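Local structure of short-chain dehydrogenase/reductase SDR (Burkholderia phymatum, 5IG2) at residues 20-25 / 41-46; 96-101 / 147-152; 191-196 / 257-262. The protein binds NAD and, as a member of the short-chain dehydrogenase/reductase family, probably oxidises a CH-OH group, or reduces the corresponding carbonyl, with that cofactor. One frame throughout, in Å; residues are numbered along the deposited sequence.

Interaction 1: 20-25 / 41-46; sequences TGAGSG and LVLADV. With NAD (nicotinamide-adenine-dinucleotide), chain F.
A22, D45 and A44 bury the most surface in this contact. The CB of A22 rests on the CB of L43 at 3.6 Å, an apolar contact on the side of the strand where L51, T54 and L58 of helix 48-60 also reach L43. The A22 backbone is bound to A44: the A22 N-H points at A44 O over 3.1 Å in a nearly straight bond (168° at the hydrogen), with the donor tilted from the carbonyl plane. T20 and A44 are bridged in parallel register, and T20 CA adds a CA-H...O contact to A44 O at 3.5 Å. D45 meets the type I turn G21-S24 with its carboxylate, its CG anti to the backbone N (chi1 -151°). G23 N donates to D45 OD2 at 2.8 Å, meeting it on the anti side, out of the carboxylate plane. The adenosine ribose is held by both oxygens, O3B of NAD donating to D45 OD2 at 2.7 Å and O2B of NAD to D45 OD1 at 2.7 Å. OD2 is therefore gripped twice, and D47 N gives OD1 a second donor. S24 OG donates a hydrogen bond to O2A of the NAD pyrophosphate. T20 to G25 open the glycine-rich T-G-x-x-x-G-x-G motif of the classical short-chain dehydrogenase Rossmann fold, and the acidic residue following A44, gripping both ribose hydroxyls, is consistent with a preference for NAD.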
loop_
_atom_site.group_PDB
_atom_site.type_symbol
_atom_site.label_atom_id
_atom_site.label_comp_id
_atom_site.label_asym_id
_atom_site.label_seq_id
_atom_site.Cartn_x
_atom_site.Cartn_y
_atom_site.Cartn_z
ATOM N N THR B 20 3.182 -3.173 -52.198
ATOM C CA THR B 20 1.732 -3.067 -52.262
ATOM C C THR B 20 1.110 -3.766 -51.055
ATOM O O THR B 20 1.710 -4.668 -50.455
ATOM C CB THR B 20 1.193 -3.643 -53.581
ATOM O OG1 THR B 20 1.170 -5.073 -53.540
ATOM C CG2 THR B 20 2.078 -3.203 -54.732
ATOM N N GLY B 21 -0.094 -3.328 -50.686
ATOM C CA GLY B 21 -0.692 -3.798 -49.453
ATOM C C GLY B 21 0.046 -3.328 -48.215
ATOM O O GLY B 21 -0.001 -3.998 -47.174
ATOM N N ALA B 22 0.731 -2.189 -48.309
ATOM C CA ALA B 22 1.611 -1.705 -47.252
ATOM C C ALA B 22 0.867 -1.135 -46.048
ATOM O O ALA B 22 1.511 -0.827 -45.038
ATOM C CB ALA B 22 2.558 -0.652 -47.824
ATOM N N GLY B 23 -0.463 -1.007 -46.106
ATOM C CA GLY B 23 -1.196 -0.455 -44.981
ATOM C C GLY B 23 -1.395 -1.392 -43.808
ATOM O O GLY B 23 -1.785 -0.938 -42.722
ATOM N N SER B 24 -1.121 -2.681 -43.985
ATOM C CA SER B 24 -1.509 -3.676 -42.994
ATOM C C SER B 24 -0.647 -4.915 -43.188
ATOM O O SER B 24 0.060 -5.046 -44.188
ATOM C CB SER B 24 -3.005 -3.996 -43.129
ATOM O OG SER B 24 -3.438 -4.996 -42.225
ATOM N N GLY B 25 -0.688 -5.804 -42.194
ATOM C CA GLY B 25 -0.174 -7.168 -42.347
ATOM C C GLY B 25 1.242 -7.276 -42.888
ATOM O O GLY B 25 2.159 -6.574 -42.444
ATOM N N LEU B 41 11.369 3.887 -49.306
ATOM C CA LEU B 41 10.113 3.140 -49.362
ATOM C C LEU B 41 9.074 3.863 -50.204
ATOM O O LEU B 41 8.828 5.059 -50.002
ATOM C CB LEU B 41 9.535 2.896 -47.964
ATOM C CG LEU B 41 10.449 2.147 -46.996
ATOM C CD1 LEU B 41 9.804 2.077 -45.624
ATOM C CD2 LEU B 41 10.775 0.746 -47.530
ATOM N N VAL B 42 8.459 3.123 -51.129
ATOM C CA VAL B 42 7.274 3.560 -51.867
ATOM C C VAL B 42 6.147 2.608 -51.483
ATOM O O VAL B 42 6.148 1.441 -51.891
ATOM C CB VAL B 42 7.513 3.571 -53.384
ATOM C CG1 VAL B 42 6.268 4.041 -54.129
ATOM C CG2 VAL B 42 8.716 4.457 -53.720
ATOM N N LEU B 43 5.200 3.086 -50.680
ATOM C CA LEU B 43 4.178 2.232 -50.084
ATOM C C LEU B 43 2.829 2.494 -50.739
ATOM O O LEU B 43 2.427 3.649 -50.902
ATOM C CB LEU B 43 4.100 2.462 -48.575
ATOM C CG LEU B 43 5.428 2.313 -47.816
ATOM C CD1 LEU B 43 5.219 2.412 -46.313
ATOM C CD2 LEU B 43 6.117 1.003 -48.173
ATOM N N ALA B 44 2.130 1.419 -51.105
ATOM C CA ALA B 44 0.899 1.508 -51.880
ATOM C C ALA B 44 -0.201 0.673 -51.238
ATOM O O ALA B 44 0.043 -0.439 -50.762
ATOM C CB ALA B 44 1.120 1.041 -53.324
ATOM N N ASP B 45 -1.418 1.206 -51.256
ATOM C CA ASP B 45 -2.572 0.525 -50.689
ATOM C C ASP B 45 -3.815 1.283 -51.131
ATOM O O ASP B 45 -3.741 2.463 -51.466
ATOM C CB ASP B 45 -2.485 0.457 -49.153
ATOM C CG ASP B 45 -3.211 -0.761 -48.570
ATOM O OD1 ASP B 45 -4.447 -0.868 -48.751
ATOM O OD2 ASP B 45 -2.544 -1.602 -47.912
ATOM N N VAL B 46 -4.946 0.587 -51.162
ATOM C CA VAL B 46 -6.217 1.247 -51.442
ATOM C C VAL B 46 -6.886 1.745 -50.160
ATOM O O VAL B 46 -7.807 2.575 -50.224
ATOM C CB VAL B 46 -7.129 0.287 -52.226
ATOM C CG1 VAL B 46 -7.659 -0.819 -51.315
ATOM C CG2 VAL B 46 -8.237 1.053 -52.914
HETATM P PA NAD F . -4.011 -7.545 -44.853
HETATM O O1A NAD F . -5.470 -7.364 -45.007
HETATM O O2A NAD F . -3.498 -7.238 -43.437
HETATM O O5B NAD F . -3.152 -6.707 -45.900
HETATM C C5B NAD F . -3.485 -6.711 -47.300
HETATM C C4B NAD F . -3.582 -5.274 -47.732
HETATM O O4B NAD F . -3.881 -5.220 -49.144
HETATM C C3B NAD F . -4.659 -4.437 -47.019
HETATM O O3B NAD F . -4.100 -3.277 -46.414
HETATM C C2B NAD F . -5.626 -4.051 -48.150
HETATM O O2B NAD F . -6.171 -2.748 -47.981
HETATM C C1B NAD F . -4.702 -4.092 -49.358
HETATM N N9A NAD F . -5.388 -4.238 -50.635
HETATM C C8A NAD F . -6.475 -5.024 -50.914
HETATM N N7A NAD F . -6.954 -4.865 -52.124
HETATM C C5A NAD F . -6.119 -3.909 -52.684
HETATM C C6A NAD F . -6.100 -3.291 -53.947
HETATM N N6A NAD F . -7.033 -3.488 -54.883
HETATM N N1A NAD F . -5.106 -2.411 -54.201
HETATM C C2A NAD F . -4.209 -2.159 -53.241
HETATM N N3A NAD F . -4.141 -2.659 -52.001
HETATM C C4A NAD F . -5.136 -3.530 -51.784
HETATM O O3 NAD F . -3.617 -9.039 -45.225
HETATM P PN NAD F . -2.202 -9.755 -45.422
HETATM O O1N NAD F . -1.110 -8.868 -44.945
HETATM O O2N NAD F . -2.331 -11.112 -44.844
HETATM O O5D NAD F . -2.188 -9.863 -47.010
HETATM C C5D NAD F . -0.959 -9.756 -47.762
HETATM C C4D NAD F . -0.873 -10.942 -48.692
HETATM O O4D NAD F . -0.590 -12.149 -47.944
HETATM C C3D NAD F . -2.136 -11.232 -49.512
HETATM O O3D NAD F . -1.774 -11.519 -50.857
HETATM C C2D NAD F . -2.693 -12.493 -48.847
HETATM O O2D NAD F . -3.463 -13.253 -49.769
HETATM C C1D NAD F . -1.386 -13.174 -48.468
HETATM N N1N NAD F . -1.470 -14.306 -47.425
HETATM C C2N NAD F . -1.941 -14.023 -46.197
HETATM C C3N NAD F . -1.988 -15.010 -45.229
HETATM C C7N NAD F . -2.349 -14.743 -43.801
HETATM O O7N NAD F . -2.694 -15.689 -43.076
HETATM N N7N NAD F . -2.398 -13.485 -43.396
HETATM C C4N NAD F . -1.531 -16.282 -45.554
HETATM C C5N NAD F . -1.036 -16.539 -46.820
HETATM C C6N NAD F . -1.018 -15.533 -47.753
#

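Interaction 2: 96-101 / 147-152; sequences FNNAGV and VNTASV. With NAD (nicotinamide-adenine-dinucleotide), chain F; ACT (acetate ion), chain G.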
loop_
_atom_site.group_PDB
_atom_site.type_symbol
_atom_site.label_atom_id
_atom_site.label_comp_id
_atom_site.label_asym_id
_atom_site.label_seq_id
_atom_site.Cartn_x
_atom_site.Cartn_y
_atom_site.Cartn_z
ATOM N N PHE B 96 7.427 -5.743 -54.023
ATOM C CA PHE B 96 6.602 -6.732 -53.328
ATOM C C PHE B 96 5.186 -6.630 -53.891
ATOM O O PHE B 96 4.444 -5.710 -53.531
ATOM C CB PHE B 96 6.589 -6.492 -51.816
ATOM C CG PHE B 96 7.903 -6.737 -51.129
ATOM C CD1 PHE B 96 8.854 -5.740 -51.041
ATOM C CD2 PHE B 96 8.163 -7.953 -50.524
ATOM C CE1 PHE B 96 10.055 -5.962 -50.391
ATOM C CE2 PHE B 96 9.363 -8.180 -49.873
ATOM C CZ PHE B 96 10.309 -7.181 -49.803
ATOM N N ASN B 97 4.803 -7.565 -54.767
ATOM C CA ASN B 97 3.416 -7.637 -55.254
ATOM C C ASN B 97 2.637 -8.451 -54.227
ATOM O O ASN B 97 2.503 -9.674 -54.330
ATOM C CB ASN B 97 3.326 -8.260 -56.647
ATOM C CG ASN B 97 3.995 -7.415 -57.731
ATOM O OD1 ASN B 97 3.684 -6.236 -57.908
ATOM N ND2 ASN B 97 4.909 -8.029 -58.472
ATOM N N ASN B 98 2.116 -7.759 -53.226
ATOM C CA ASN B 98 1.700 -8.388 -51.984
ATOM C C ASN B 98 0.233 -8.168 -51.625
ATOM O O ASN B 98 -0.346 -9.014 -50.939
ATOM C CB ASN B 98 2.607 -7.882 -50.842
ATOM C CG ASN B 98 2.090 -8.247 -49.463
ATOM O OD1 ASN B 98 2.184 -9.402 -49.024
ATOM N ND2 ASN B 98 1.551 -7.258 -48.766
ATOM N N ALA B 99 -0.384 -7.071 -52.065
ATOM C CA ALA B 99 -1.810 -6.868 -51.819
ATOM C C ALA B 99 -2.603 -8.102 -52.220
ATOM O O ALA B 99 -2.298 -8.764 -53.217
ATOM C CB ALA B 99 -2.331 -5.650 -52.591
ATOM N N GLY B 100 -3.622 -8.415 -51.425
ATOM C CA GLY B 100 -4.470 -9.550 -51.733
ATOM C C GLY B 100 -5.754 -9.482 -50.946
ATOM O O GLY B 100 -5.845 -8.793 -49.924
ATOM N N VAL B 101 -6.768 -10.185 -51.458
ATOM C CA VAL B 101 -8.074 -10.294 -50.824
ATOM C C VAL B 101 -8.512 -11.751 -50.910
ATOM O O VAL B 101 -7.835 -12.590 -51.511
ATOM C CB VAL B 101 -9.131 -9.365 -51.471
ATOM C CG1 VAL B 101 -8.727 -7.915 -51.355
ATOM C CG2 VAL B 101 -9.359 -9.739 -52.946
ATOM N N VAL B 147 9.233 -9.892 -55.517
ATOM C CA VAL B 147 8.660 -10.891 -54.623
ATOM C C VAL B 147 7.149 -10.846 -54.756
ATOM O O VAL B 147 6.527 -9.799 -54.516
ATOM C CB VAL B 147 9.062 -10.662 -53.165
ATOM C CG1 VAL B 147 8.398 -11.713 -52.314
ATOM C CG2 VAL B 147 10.583 -10.693 -53.014
ATOM N N ASN B 148 6.559 -11.985 -55.113
ATOM C CA ASN B 148 5.112 -12.131 -55.211
ATOM C C ASN B 148 4.606 -12.943 -54.028
ATOM O O ASN B 148 5.110 -14.042 -53.765
ATOM C CB ASN B 148 4.716 -12.814 -56.525
ATOM C CG ASN B 148 5.078 -11.985 -57.736
ATOM O OD1 ASN B 148 5.212 -10.757 -57.645
ATOM N ND2 ASN B 148 5.240 -12.645 -58.878
ATOM N N THR B 149 3.607 -12.412 -53.322
ATOM C CA THR B 149 2.998 -13.137 -52.211
ATOM C C THR B 149 1.911 -14.058 -52.748
ATOM O O THR B 149 0.875 -13.592 -53.232
ATOM C CB THR B 149 2.403 -12.196 -51.170
ATOM O OG1 THR B 149 3.393 -11.249 -50.758
ATOM C CG2 THR B 149 1.927 -13.020 -49.963
ATOM N N ALA B 150 2.148 -15.363 -52.673
ATOM C CA ALA B 150 1.069 -16.308 -52.931
ATOM C C ALA B 150 0.503 -16.731 -51.577
ATOM O O ALA B 150 -0.044 -15.897 -50.846
ATOM C CB ALA B 150 1.559 -17.509 -53.756
ATOM N N SER B 151 0.680 -18.001 -51.213
ATOM C CA SER B 151 0.111 -18.578 -50.001
ATOM C C SER B 151 0.378 -20.068 -50.046
ATOM O O SER B 151 0.658 -20.594 -51.126
ATOM C CB SER B 151 -1.401 -18.328 -49.913
ATOM O OG SER B 151 -1.980 -19.093 -48.871
ATOM N N VAL B 152 0.279 -20.769 -48.913
ATOM C CA VAL B 152 0.172 -22.224 -48.993
ATOM C C VAL B 152 -1.086 -22.630 -49.755
ATOM O O VAL B 152 -1.153 -23.748 -50.281
ATOM C CB VAL B 152 0.204 -22.880 -47.593
ATOM C CG1 VAL B 152 1.504 -22.536 -46.877
ATOM C CG2 VAL B 152 -1.019 -22.479 -46.763
HETATM P PA NAD F . -4.011 -7.545 -44.853
HETATM O O1A NAD F . -5.470 -7.364 -45.007
HETATM O O2A NAD F . -3.498 -7.238 -43.437
HETATM O O5B NAD F . -3.152 -6.707 -45.900
HETATM C C5B NAD F . -3.485 -6.711 -47.300
HETATM C C4B NAD F . -3.582 -5.274 -47.732
HETATM O O4B NAD F . -3.881 -5.220 -49.144
HETATM C C3B NAD F . -4.659 -4.437 -47.019
HETATM O O3B NAD F . -4.100 -3.277 -46.414
HETATM C C2B NAD F . -5.626 -4.051 -48.150
HETATM O O2B NAD F . -6.171 -2.748 -47.981
HETATM C C1B NAD F . -4.702 -4.092 -49.358
HETATM N N9A NAD F . -5.388 -4.238 -50.635
HETATM C C8A NAD F . -6.475 -5.024 -50.914
HETATM N N7A NAD F . -6.954 -4.865 -52.124
HETATM C C5A NAD F . -6.119 -3.909 -52.684
HETATM C C6A NAD F . -6.100 -3.291 -53.947
HETATM N N6A NAD F . -7.033 -3.488 -54.883
HETATM N N1A NAD F . -5.106 -2.411 -54.201
HETATM C C2A NAD F . -4.209 -2.159 -53.241
HETATM N N3A NAD F . -4.141 -2.659 -52.001
HETATM C C4A NAD F . -5.136 -3.530 -51.784
HETATM O O3 NAD F . -3.617 -9.039 -45.225
HETATM P PN NAD F . -2.202 -9.755 -45.422
HETATM O O1N NAD F . -1.110 -8.868 -44.945
HETATM O O2N NAD F . -2.331 -11.112 -44.844
HETATM O O5D NAD F . -2.188 -9.863 -47.010
HETATM C C5D NAD F . -0.959 -9.756 -47.762
HETATM C C4D NAD F . -0.873 -10.942 -48.692
HETATM O O4D NAD F . -0.590 -12.149 -47.944
HETATM C C3D NAD F . -2.136 -11.232 -49.512
HETATM O O3D NAD F . -1.774 -11.519 -50.857
HETATM C C2D NAD F . -2.693 -12.493 -48.847
HETATM O O2D NAD F . -3.463 -13.253 -49.769
HETATM C C1D NAD F . -1.386 -13.174 -48.468
HETATM N N1N NAD F . -1.470 -14.306 -47.425
HETATM C C2N NAD F . -1.941 -14.023 -46.197
HETATM C C3N NAD F . -1.988 -15.010 -45.229
HETATM C C7N NAD F . -2.349 -14.743 -43.801
HETATM O O7N NAD F . -2.694 -15.689 -43.076
HETATM N N7N NAD F . -2.398 -13.485 -43.396
HETATM C C4N NAD F . -1.531 -16.282 -45.554
HETATM C C5N NAD F . -1.036 -16.539 -46.820
HETATM C C6N NAD F . -1.018 -15.533 -47.753
HETATM C C ACT G . -4.245 -18.023 -46.447
HETATM O O ACT G . -4.030 -19.175 -45.991
HETATM O OXT ACT G . -3.679 -17.741 -47.530
HETATM C CH3 ACT G . -5.113 -17.021 -45.744
#
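N98 OD1 accepts the T149 hydroxyl at 2.8 Å, with OG1 of T149 lying in the carbonyl plane of the N98 amide, on a lone pair. The bond sits where two neighbouring parallel strands of the Rossmann sheet end, and N98 belongs to the N-N-A-G sequence characteristic of classical short-chain dehydrogenases. The N98 side chain swings away from its own backbone N (chi1 168°) to the hydroxyl, while its backbone O accepts O3D of the nicotinamide ribose at 2.9 Å. T149 turns its other branch to this sugar, its CG2 lying 3.3 Å from O4D of NAD. One residue earlier, in strand 94-97, N97 is bound through both backbone polar atoms, its N-H donating to V147 O at 2.8 Å and its O accepting T149 N at 3.1 Å. On one face of the sheet F96 CD2 meets V147 CB at 3.9 Å, an oblique approach to a ring that also stacks with F30. On the other face N97 and N148 point the same way, amide planes 38° apart. N148 ND2 is engaged by T175, while N148 OD1 receives ND2 of N97 at 2.9 Å, lying in the plane of the N97 amide with the N-H pointing nearly straight at it (166°).

Interaction 3: 191-196 / 257-262; sequences CSLLCP and RFYILT. With NAD (nicotinamide-adenine-dinucleotide), chain F.
The F258 ring has the CB of L193 over one face, 4.1 Å from the centroid and 27° off the ring normal, a CH-pi contact. At its edge, in the ring plane, stand C191 SG, a sulfur-aromatic contact 5.2 Å from the centroid, and CD2 of Y259; C191 O also lies near that plane. Y259 takes F258 at one face: CD2 of F258 stands over the centre of the tyrosine ring, 3.4 Å above its plane. L193 CD2 comes to the Y259 ring obliquely, and the Y259 hydroxyl is bonded to E176 of helix 162-185. A chi1 of 179°, which sets CG opposite the backbone N, carries the F258 ring across to L193 and C191. Three backbone bonds knit the strands in parallel: L193 N donates to F258 O at 2.7 Å, L193 O accepts I260 N, and C195 N donates to I260 O at 2.8 Å. S192 OG joins this ladder, reaching R257 O at 2.7 Å from above the carbonyl plane; H145 is its second partner. On the face that carries L194 and I260, L194 CD1 packs on I260 CG2 at 3.7 Å and touches T262 CG2. OD1 of N282 of another subunit accepts a hydrogen bond from the F258 backbone N. Strand 259-260 is the seventh strand and, within this chain, the outermost on its side, as in the classical short-chain dehydrogenase Rossmann fold.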
loop_
_atom_site.group_PDB
_atom_site.type_symbol
_atom_site.label_atom_id
_atom_site.label_comp_id
_atom_site.label_asym_id
_atom_site.label_seq_id
_atom_site.Cartn_x
_atom_site.Cartn_y
_atom_site.Cartn_z
ATOM N N CYS B 191 13.628 -13.151 -58.855
ATOM C CA CYS B 191 12.318 -13.114 -58.222
ATOM C C CYS B 191 12.196 -14.228 -57.187
ATOM O O CYS B 191 12.965 -15.193 -57.188
ATOM C CB CYS B 191 11.205 -13.197 -59.271
ATOM S SG CYS B 191 11.108 -14.764 -60.160
ATOM N N SER B 192 11.225 -14.064 -56.285
ATOM C CA SER B 192 10.946 -15.042 -55.242
ATOM C C SER B 192 9.440 -15.178 -55.060
ATOM O O SER B 192 8.659 -14.289 -55.412
ATOM C CB SER B 192 11.575 -14.665 -53.893
ATOM O OG SER B 192 12.992 -14.566 -53.971
ATOM N N LEU B 193 9.048 -16.296 -54.461
ATOM C CA LEU B 193 7.651 -16.668 -54.302
ATOM C C LEU B 193 7.403 -16.938 -52.823
ATOM O O LEU B 193 7.941 -17.903 -52.272
ATOM C CB LEU B 193 7.327 -17.898 -55.155
ATOM C CG LEU B 193 5.923 -18.516 -55.037
ATOM C CD1 LEU B 193 4.845 -17.521 -55.477
ATOM C CD2 LEU B 193 5.841 -19.827 -55.824
ATOM N N LEU B 194 6.569 -16.110 -52.191
ATOM C CA LEU B 194 6.298 -16.201 -50.757
ATOM C C LEU B 194 4.995 -16.964 -50.511
ATOM O O LEU B 194 3.930 -16.548 -50.986
ATOM C CB LEU B 194 6.230 -14.802 -50.146
ATOM C CG LEU B 194 5.847 -14.699 -48.673
ATOM C CD1 LEU B 194 6.879 -15.408 -47.807
ATOM C CD2 LEU B 194 5.729 -13.240 -48.276
ATOM N N CYS B 195 5.073 -18.062 -49.743
ATOM C CA CYS B 195 3.936 -18.965 -49.512
ATOM C C CYS B 195 3.706 -19.222 -48.026
ATOM O O CYS B 195 4.037 -20.305 -47.512
ATOM C CB CYS B 195 4.149 -20.295 -50.236
ATOM S SG CYS B 195 4.284 -20.155 -52.043
ATOM N N PRO B 196 3.115 -18.267 -47.308
ATOM C CA PRO B 196 2.893 -18.441 -45.870
ATOM C C PRO B 196 1.608 -19.194 -45.564
ATOM O O PRO B 196 0.685 -19.263 -46.375
ATOM C CB PRO B 196 2.790 -16.999 -45.345
ATOM C CG PRO B 196 3.138 -16.112 -46.512
ATOM C CD PRO B 196 2.806 -16.898 -47.734
ATOM N N ARG B 257 16.842 -16.763 -52.910
ATOM C CA ARG B 257 16.138 -18.038 -52.905
ATOM C C ARG B 257 14.717 -17.843 -53.419
ATOM O O ARG B 257 14.031 -16.895 -53.030
ATOM C CB ARG B 257 16.113 -18.629 -51.495
ATOM C CG ARG B 257 15.385 -19.959 -51.416
ATOM C CD ARG B 257 15.559 -20.641 -50.070
ATOM N NE ARG B 257 14.505 -20.293 -49.125
ATOM C CZ ARG B 257 14.691 -19.555 -48.033
ATOM N NH1 ARG B 257 15.897 -19.075 -47.741
ATOM N NH2 ARG B 257 13.668 -19.304 -47.225
ATOM N N PHE B 258 14.270 -18.755 -54.285
ATOM C CA PHE B 258 12.972 -18.580 -54.937
ATOM C C PHE B 258 11.799 -18.918 -54.012
ATOM O O PHE B 258 10.920 -18.082 -53.781
ATOM C CB PHE B 258 12.899 -19.423 -56.217
ATOM C CG PHE B 258 11.581 -19.299 -56.928
ATOM C CD1 PHE B 258 11.317 -18.198 -57.726
ATOM C CD2 PHE B 258 10.590 -20.256 -56.763
ATOM C CE1 PHE B 258 10.092 -18.066 -58.365
ATOM C CE2 PHE B 258 9.359 -20.123 -57.397
ATOM C CZ PHE B 258 9.117 -19.023 -58.197
ATOM N N TYR B 259 11.739 -20.153 -53.508
ATOM C CA TYR B 259 10.607 -20.582 -52.687
ATOM C C TYR B 259 10.792 -20.118 -51.253
ATOM O O TYR B 259 11.771 -20.494 -50.597
ATOM C CB TYR B 259 10.457 -22.103 -52.706
ATOM C CG TYR B 259 9.972 -22.655 -54.019
ATOM C CD1 TYR B 259 8.641 -22.504 -54.406
ATOM C CD2 TYR B 259 10.842 -23.318 -54.880
ATOM C CE1 TYR B 259 8.190 -23.007 -55.611
ATOM C CE2 TYR B 259 10.402 -23.822 -56.098
ATOM C CZ TYR B 259 9.076 -23.660 -56.456
ATOM O OH TYR B 259 8.634 -24.166 -57.650
ATOM N N ILE B 260 9.842 -19.351 -50.745
ATOM C CA ILE B 260 9.873 -18.928 -49.351
ATOM C C ILE B 260 8.672 -19.558 -48.656
ATOM O O ILE B 260 7.548 -19.051 -48.757
ATOM C CB ILE B 260 9.871 -17.409 -49.210
ATOM C CG1 ILE B 260 10.847 -16.807 -50.234
ATOM C CG2 ILE B 260 10.242 -17.051 -47.774
ATOM C CD1 ILE B 260 10.757 -15.299 -50.380
ATOM N N LEU B 261 8.901 -20.667 -47.955
ATOM C CA LEU B 261 7.873 -21.353 -47.179
ATOM C C LEU B 261 8.151 -21.033 -45.718
ATOM O O LEU B 261 8.921 -21.722 -45.053
ATOM C CB LEU B 261 7.886 -22.857 -47.438
ATOM C CG LEU B 261 7.008 -23.409 -48.560
ATOM C CD1 LEU B 261 7.235 -22.688 -49.874
ATOM C CD2 LEU B 261 7.265 -24.906 -48.734
ATOM N N THR B 262 7.522 -19.970 -45.222
ATOM C CA THR B 262 7.734 -19.548 -43.847
ATOM C C THR B 262 7.183 -20.541 -42.831
ATOM O O THR B 262 7.614 -20.524 -41.675
ATOM C CB THR B 262 7.087 -18.186 -43.623
ATOM O OG1 THR B 262 5.690 -18.282 -43.934
ATOM C CG2 THR B 262 7.727 -17.148 -44.527
HETATM P PA NAD F . -4.011 -7.545 -44.853
HETATM O O1A NAD F . -5.470 -7.364 -45.007
HETATM O O2A NAD F . -3.498 -7.238 -43.437
HETATM O O5B NAD F . -3.152 -6.707 -45.900
HETATM C C5B NAD F . -3.485 -6.711 -47.300
HETATM C C4B NAD F . -3.582 -5.274 -47.732
HETATM O O4B NAD F . -3.881 -5.220 -49.144
HETATM C C3B NAD F . -4.659 -4.437 -47.019
HETATM O O3B NAD F . -4.100 -3.277 -46.414
HETATM C C2B NAD F . -5.626 -4.051 -48.150
HETATM O O2B NAD F . -6.171 -2.748 -47.981
HETATM C C1B NAD F . -4.702 -4.092 -49.358
HETATM N N9A NAD F . -5.388 -4.238 -50.635
HETATM C C8A NAD F . -6.475 -5.024 -50.914
HETATM N N7A NAD F . -6.954 -4.865 -52.124
HETATM C C5A NAD F . -6.119 -3.909 -52.684
HETATM C C6A NAD F . -6.100 -3.291 -53.947
HETATM N N6A NAD F . -7.033 -3.488 -54.883
HETATM N N1A NAD F . -5.106 -2.411 -54.201
HETATM C C2A NAD F . -4.209 -2.159 -53.241
HETATM N N3A NAD F . -4.141 -2.659 -52.001
HETATM C C4A NAD F . -5.136 -3.530 -51.784
HETATM O O3 NAD F . -3.617 -9.039 -45.225
HETATM P PN NAD F . -2.202 -9.755 -45.422
HETATM O O1N NAD F . -1.110 -8.868 -44.945
HETATM O O2N NAD F . -2.331 -11.112 -44.844
HETATM O O5D NAD F . -2.188 -9.863 -47.010
HETATM C C5D NAD F . -0.959 -9.756 -47.762
HETATM C C4D NAD F . -0.873 -10.942 -48.692
HETATM O O4D NAD F . -0.590 -12.149 -47.944
HETATM C C3D NAD F . -2.136 -11.232 -49.512
HETATM O O3D NAD F . -1.774 -11.519 -50.857
HETATM C C2D NAD F . -2.693 -12.493 -48.847
HETATM O O2D NAD F . -3.463 -13.253 -49.769
HETATM C C1D NAD F . -1.386 -13.174 -48.468
HETATM N N1N NAD F . -1.470 -14.306 -47.425
HETATM C C2N NAD F . -1.941 -14.023 -46.197
HETATM C C3N NAD F . -1.988 -15.010 -45.229
HETATM C C7N NAD F . -2.349 -14.743 -43.801
HETATM O O7N NAD F . -2.694 -15.689 -43.076
HETATM N N7N NAD F . -2.398 -13.485 -43.396
HETATM C C4N NAD F . -1.531 -16.282 -45.554
HETATM C C5N NAD F . -1.036 -16.539 -46.820
HETATM C C6N NAD F . -1.018 -15.533 -47.753
#

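From the N terminus, interaction 1 closes first: after strand 16-20 the chain passes through helix 25-36 and returns as strand 40-45, a beta-alpha-beta crossover. Interaction 2 then joins strands 94-97 and 144-149 across helix 112-140, and interaction 3 closes the longest loop, bringing 257-262 back to 191-196. The three stand in series; none nests or crosses another. In space they follow one sheet from one side of the chain's centre to the other, the centres of interactions 1 and 3 lying about 19 Å apart. T20 OG1 probably bonds N98 N and A99 N between interactions 1 and 2; A150 N probably bonds L194 O between interactions 2 and 3. All three touch NAD.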